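Local coordinates for mandelate racemase/muconate lactonizing enzyme-like protein (Rubrobacter xylanophilus DSM 9941, PDB 3CYJ) that belongs to the enolase superfamily, pairing an N-terminal capping domain with a TIM-barrel-like domain that carries a metal site, its particular activity being unassigned, at residues 258-269 / 286-297. Residues are numbered along the deposited sequence; the frame is centred on the assembly and turned at random.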
loop_
_atom_site.group_PDB
_atom_site.type_symbol
_atom_site.label_atom_id
_atom_site.label_comp_id
_atom_site.label_asym_id
_atom_site.label_seq_id
_atom_site.Cartn_x
_atom_site.Cartn_y
_atom_site.Cartn_z
ATOM N N HIS A 258 10.176 -15.761 -3.481
ATOM C CA HIS A 258 9.662 -14.524 -4.005
ATOM C C HIS A 258 9.240 -13.510 -2.908
ATOM O O HIS A 258 9.436 -12.306 -3.056
ATOM C CB HIS A 258 8.477 -14.827 -4.932
ATOM C CG HIS A 258 7.723 -13.610 -5.338
ATOM N ND1 HIS A 258 6.654 -13.130 -4.611
ATOM C CD2 HIS A 258 7.917 -12.728 -6.353
ATOM C CE1 HIS A 258 6.204 -12.016 -5.176
ATOM N NE2 HIS A 258 6.958 -11.744 -6.229
ATOM N N ASP A 259 8.590 -13.989 -1.840
ATOM C CA ASP A 259 8.288 -13.118 -0.698
ATOM C C ASP A 259 9.594 -12.689 -0.016
ATOM O O ASP A 259 9.784 -11.520 0.266
ATOM C CB ASP A 259 7.368 -13.801 0.305
ATOM C CG ASP A 259 5.903 -13.987 -0.233
ATOM O OD1 ASP A 259 5.468 -13.231 -1.153
ATOM O OD2 ASP A 259 5.204 -14.913 0.280
ATOM N N LEU A 260 10.507 -13.622 0.225
ATOM C CA LEU A 260 11.791 -13.254 0.864
ATOM C C LEU A 260 12.590 -12.233 0.048
ATOM O O LEU A 260 13.130 -11.319 0.631
ATOM C CB LEU A 260 12.659 -14.484 1.080
ATOM C CG LEU A 260 13.797 -14.341 2.073
ATOM C CD1 LEU A 260 13.238 -13.886 3.420
ATOM C CD2 LEU A 260 14.535 -15.674 2.235
ATOM N N ALA A 261 12.623 -12.385 -1.296
ATOM C CA ALA A 261 13.390 -11.496 -2.170
ATOM C C ALA A 261 12.985 -10.055 -1.951
ATOM O O ALA A 261 13.799 -9.165 -2.082
ATOM C CB ALA A 261 13.266 -11.876 -3.632
ATOM N N GLY A 262 11.741 -9.787 -1.591
ATOM C CA GLY A 262 11.364 -8.391 -1.316
ATOM C C GLY A 262 11.803 -7.854 0.040
ATOM O O GLY A 262 11.478 -6.708 0.352
ATOM N N CYS A 263 12.556 -8.637 0.836
ATOM C CA CYS A 263 12.825 -8.269 2.249
ATOM C C CYS A 263 14.257 -8.196 2.618
ATOM O O CYS A 263 14.556 -7.730 3.718
ATOM C CB CYS A 263 12.247 -9.319 3.222
ATOM S SG CYS A 263 10.520 -9.426 3.118
ATOM N N VAL A 264 15.133 -8.725 1.761
ATOM C CA VAL A 264 16.574 -8.867 2.073
ATOM C C VAL A 264 17.452 -8.159 1.056
ATOM O O VAL A 264 16.964 -7.784 -0.025
ATOM C CB VAL A 264 17.047 -10.368 2.109
ATOM C CG1 VAL A 264 16.355 -11.146 3.241
ATOM C CG2 VAL A 264 16.818 -11.074 0.780
ATOM N N ASP A 265 18.745 -7.994 1.397
ATOM C CA ASP A 265 19.738 -7.548 0.430
ATOM C C ASP A 265 20.324 -8.736 -0.346
ATOM O O ASP A 265 20.764 -8.580 -1.500
ATOM C CB ASP A 265 20.879 -6.780 1.123
ATOM C CG ASP A 265 20.371 -5.618 1.996
ATOM O OD1 ASP A 265 19.670 -4.732 1.455
ATOM O OD2 ASP A 265 20.652 -5.578 3.212
ATOM N N ILE A 266 20.411 -9.900 0.299
ATOM C CA ILE A 266 21.008 -11.070 -0.313
ATOM C C ILE A 266 20.153 -12.330 -0.073
ATOM O O ILE A 266 19.826 -12.653 1.060
ATOM C CB ILE A 266 22.480 -11.330 0.193
ATOM C CG1 ILE A 266 23.367 -10.096 -0.015
ATOM C CG2 ILE A 266 23.101 -12.530 -0.545
ATOM C CD1 ILE A 266 24.794 -10.297 0.268
ATOM N N LEU A 267 19.783 -13.025 -1.152
ATOM C CA LEU A 267 18.937 -14.182 -1.047
ATOM C C LEU A 267 19.805 -15.436 -0.971
ATOM O O LEU A 267 20.805 -15.547 -1.691
ATOM C CB LEU A 267 17.988 -14.243 -2.232
ATOM C CG LEU A 267 17.000 -15.439 -2.288
ATOM C CD1 LEU A 267 16.169 -15.456 -1.067
ATOM C CD2 LEU A 267 16.026 -15.316 -3.385
ATOM N N GLN A 268 19.435 -16.369 -0.096
ATOM C CA GLN A 268 20.172 -17.598 0.046
ATOM C C GLN A 268 19.273 -18.762 -0.230
ATOM O O GLN A 268 18.083 -18.702 0.046
ATOM C CB GLN A 268 20.664 -17.767 1.471
ATOM C CG GLN A 268 21.481 -16.623 1.973
ATOM C CD GLN A 268 21.814 -16.766 3.433
ATOM O OE1 GLN A 268 22.850 -16.329 3.853
ATOM N NE2 GLN A 268 20.917 -17.348 4.217
ATOM N N ALA A 269 19.844 -19.842 -0.770
ATOM C CA ALA A 269 19.163 -21.120 -0.762
ATOM C C ALA A 269 20.196 -22.257 -0.639
ATOM O O ALA A 269 21.397 -22.062 -0.803
ATOM C CB ALA A 269 18.209 -21.271 -1.976
ATOM N N ILE A 286 14.280 -15.536 -9.843
ATOM C CA ILE A 286 13.844 -14.725 -8.707
ATOM C C ILE A 286 14.822 -13.605 -8.444
ATOM O O ILE A 286 14.440 -12.458 -8.266
ATOM C CB ILE A 286 13.580 -15.545 -7.416
ATOM C CG1 ILE A 286 12.468 -16.582 -7.649
ATOM C CG2 ILE A 286 13.213 -14.621 -6.296
ATOM C CD1 ILE A 286 11.138 -16.029 -7.622
ATOM N N CYS A 287 16.094 -13.947 -8.427
ATOM C CA CYS A 287 17.114 -12.983 -8.086
ATOM C C CYS A 287 17.291 -11.891 -9.143
ATOM O O CYS A 287 17.413 -10.731 -8.785
ATOM C CB CYS A 287 18.445 -13.681 -7.790
ATOM S SG CYS A 287 18.375 -14.491 -6.159
ATOM N N ARG A 288 17.363 -12.254 -10.422
ATOM C CA ARG A 288 17.483 -11.228 -11.480
ATOM C C ARG A 288 16.186 -10.387 -11.574
ATOM O O ARG A 288 16.242 -9.163 -11.794
ATOM C CB ARG A 288 17.804 -11.847 -12.865
ATOM C CG ARG A 288 19.003 -12.787 -12.971
ATOM C CD ARG A 288 20.291 -12.118 -12.524
ATOM N NE ARG A 288 20.645 -10.942 -13.308
ATOM C CZ ARG A 288 20.693 -9.693 -12.839
ATOM N NH1 ARG A 288 21.033 -8.693 -13.665
ATOM N NH2 ARG A 288 20.412 -9.420 -11.563
ATOM N N GLY A 289 15.024 -11.032 -11.412
ATOM C CA GLY A 289 13.744 -10.299 -11.389
ATOM C C GLY A 289 13.643 -9.233 -10.300
ATOM O O GLY A 289 13.023 -8.198 -10.501
ATOM N N HIS A 290 14.277 -9.486 -9.147
ATOM C CA HIS A 290 14.264 -8.587 -8.022
ATOM C C HIS A 290 15.555 -7.775 -7.915
ATOM O O HIS A 290 15.661 -6.885 -7.058
ATOM C CB HIS A 290 14.094 -9.383 -6.748
ATOM C CG HIS A 290 12.683 -9.760 -6.435
ATOM N ND1 HIS A 290 12.060 -10.862 -6.991
ATOM C CD2 HIS A 290 11.790 -9.218 -5.573
ATOM C CE1 HIS A 290 10.831 -10.965 -6.510
ATOM N NE2 HIS A 290 10.647 -9.987 -5.634
ATOM N N GLN A 291 16.530 -8.076 -8.773
ATOM C CA GLN A 291 17.843 -7.406 -8.789
ATOM C C GLN A 291 18.695 -7.525 -7.508
ATOM O O GLN A 291 19.372 -6.555 -7.078
ATOM C CB GLN A 291 17.706 -5.905 -9.155
ATOM C CG GLN A 291 17.035 -5.671 -10.458
ATOM C CD GLN A 291 17.962 -5.990 -11.559
ATOM O OE1 GLN A 291 18.981 -5.291 -11.760
ATOM N NE2 GLN A 291 17.671 -7.083 -12.264
ATOM N N ILE A 292 18.736 -8.718 -6.932
ATOM C CA ILE A 292 19.555 -8.919 -5.783
ATOM C C ILE A 292 20.514 -10.077 -6.058
ATOM O O ILE A 292 20.167 -11.011 -6.783
ATOM C CB ILE A 292 18.661 -9.183 -4.510
ATOM C CG1 ILE A 292 17.804 -10.458 -4.669
ATOM C CG2 ILE A 292 17.837 -7.934 -4.179
ATOM C CD1 ILE A 292 16.898 -10.760 -3.525
ATOM N N PRO A 293 21.700 -10.046 -5.450
ATOM C CA PRO A 293 22.627 -11.190 -5.491
ATOM C C PRO A 293 22.099 -12.439 -4.755
ATOM O O PRO A 293 21.205 -12.362 -3.926
ATOM C CB PRO A 293 23.891 -10.681 -4.724
ATOM C CG PRO A 293 23.610 -9.209 -4.328
ATOM C CD PRO A 293 22.116 -8.986 -4.492
ATOM N N PHE A 294 22.653 -13.592 -5.109
ATOM C CA PHE A 294 22.309 -14.861 -4.509
ATOM C C PHE A 294 23.535 -15.428 -3.735
ATOM O O PHE A 294 24.679 -15.175 -4.106
ATOM C CB PHE A 294 21.831 -15.833 -5.600
ATOM C CG PHE A 294 21.676 -17.248 -5.134
ATOM C CD1 PHE A 294 20.561 -17.643 -4.387
ATOM C CD2 PHE A 294 22.679 -18.210 -5.410
ATOM C CE1 PHE A 294 20.433 -19.016 -3.935
ATOM C CE2 PHE A 294 22.542 -19.546 -5.010
ATOM C CZ PHE A 294 21.444 -19.944 -4.261
ATOM N N SER A 295 23.305 -16.220 -2.690
ATOM C CA SER A 295 24.432 -16.874 -2.038
ATOM C C SER A 295 24.015 -18.294 -1.649
ATOM O O SER A 295 22.929 -18.495 -1.037
ATOM C CB SER A 295 24.876 -16.071 -0.820
ATOM O OG SER A 295 25.931 -16.735 -0.155
ATOM N N ALA A 296 24.801 -19.284 -2.064
ATOM C CA ALA A 296 24.458 -20.662 -1.750
ATOM C C ALA A 296 24.834 -21.045 -0.328
ATOM O O ALA A 296 25.891 -20.659 0.211
ATOM C CB ALA A 296 25.060 -21.610 -2.740
ATOM N N HIS A 297 23.923 -21.753 0.295
ATOM C CA HIS A 297 24.075 -22.128 1.697
ATOM C C HIS A 297 24.399 -23.641 1.781
ATOM O O HIS A 297 23.697 -24.451 1.144
ATOM C CB HIS A 297 22.766 -21.761 2.404
ATOM C CG HIS A 297 22.718 -22.125 3.847
ATOM N ND1 HIS A 297 23.206 -21.295 4.838
ATOM C CD2 HIS A 297 22.204 -23.215 4.476
ATOM C CE1 HIS A 297 23.016 -21.873 6.015
ATOM N NE2 HIS A 297 22.411 -23.038 5.822
HETATM O O HOH W 1 8.442 -9.651 -3.310
#
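Leu267 and Phe294 sit side by side on neighbouring parallel strands of a TIM-type barrel and illustrate how its layers are joined: helices 254-261 and 283-290, each preceding one of the two strands, pack against each other, with apolar side chains between them and the strands. Leu267 N donates to Pro293 O almost straight (167°), and Ser295 N returns a bond to Leu267 O; further along, the Ala269 N to Ser295 O bond is weak, and His297 N to Ala269 O closes the ladder. With chi1 at 180°, Leu267 swings CG away from its own backbone nitrogen, and CD2 comes to rest 3.7 Å from Cys287 SG and close to Ile286 CG2. Ile292 reaches back with CD1, touching Ala261 CB and Leu267 CB. Phe294 lies alongside the neighbouring strand; Ala269 CB lies in the ring plane at its edge, 3.7 Å from Phe294 CE1. On the other sheet face, Gln268 OE1 is hydrogen-bonded to the Tyr219 hydroxyl, and NE2 weakly to Glu221, a sodium ligand.

Between the helices, Ala261 CB stands over the centre of the His290 ring in a CH-pi contact, 3.5 Å from the centroid. His258 CD2 lies at the edge of that ring, 3.4 Å from His290 CE1, the two ring planes being oblique at 71°. Both histidines also meet their counterparts on a second subunit. His290 ND1 and N both donate to Ile286 O, from opposite faces of the carbonyl plane, which helps to set the ring's rotation. A water bridges the helices, donating to His258 O at 2.8 Å and hydrogen-bonded to His290 NE2 at 3.2 Å.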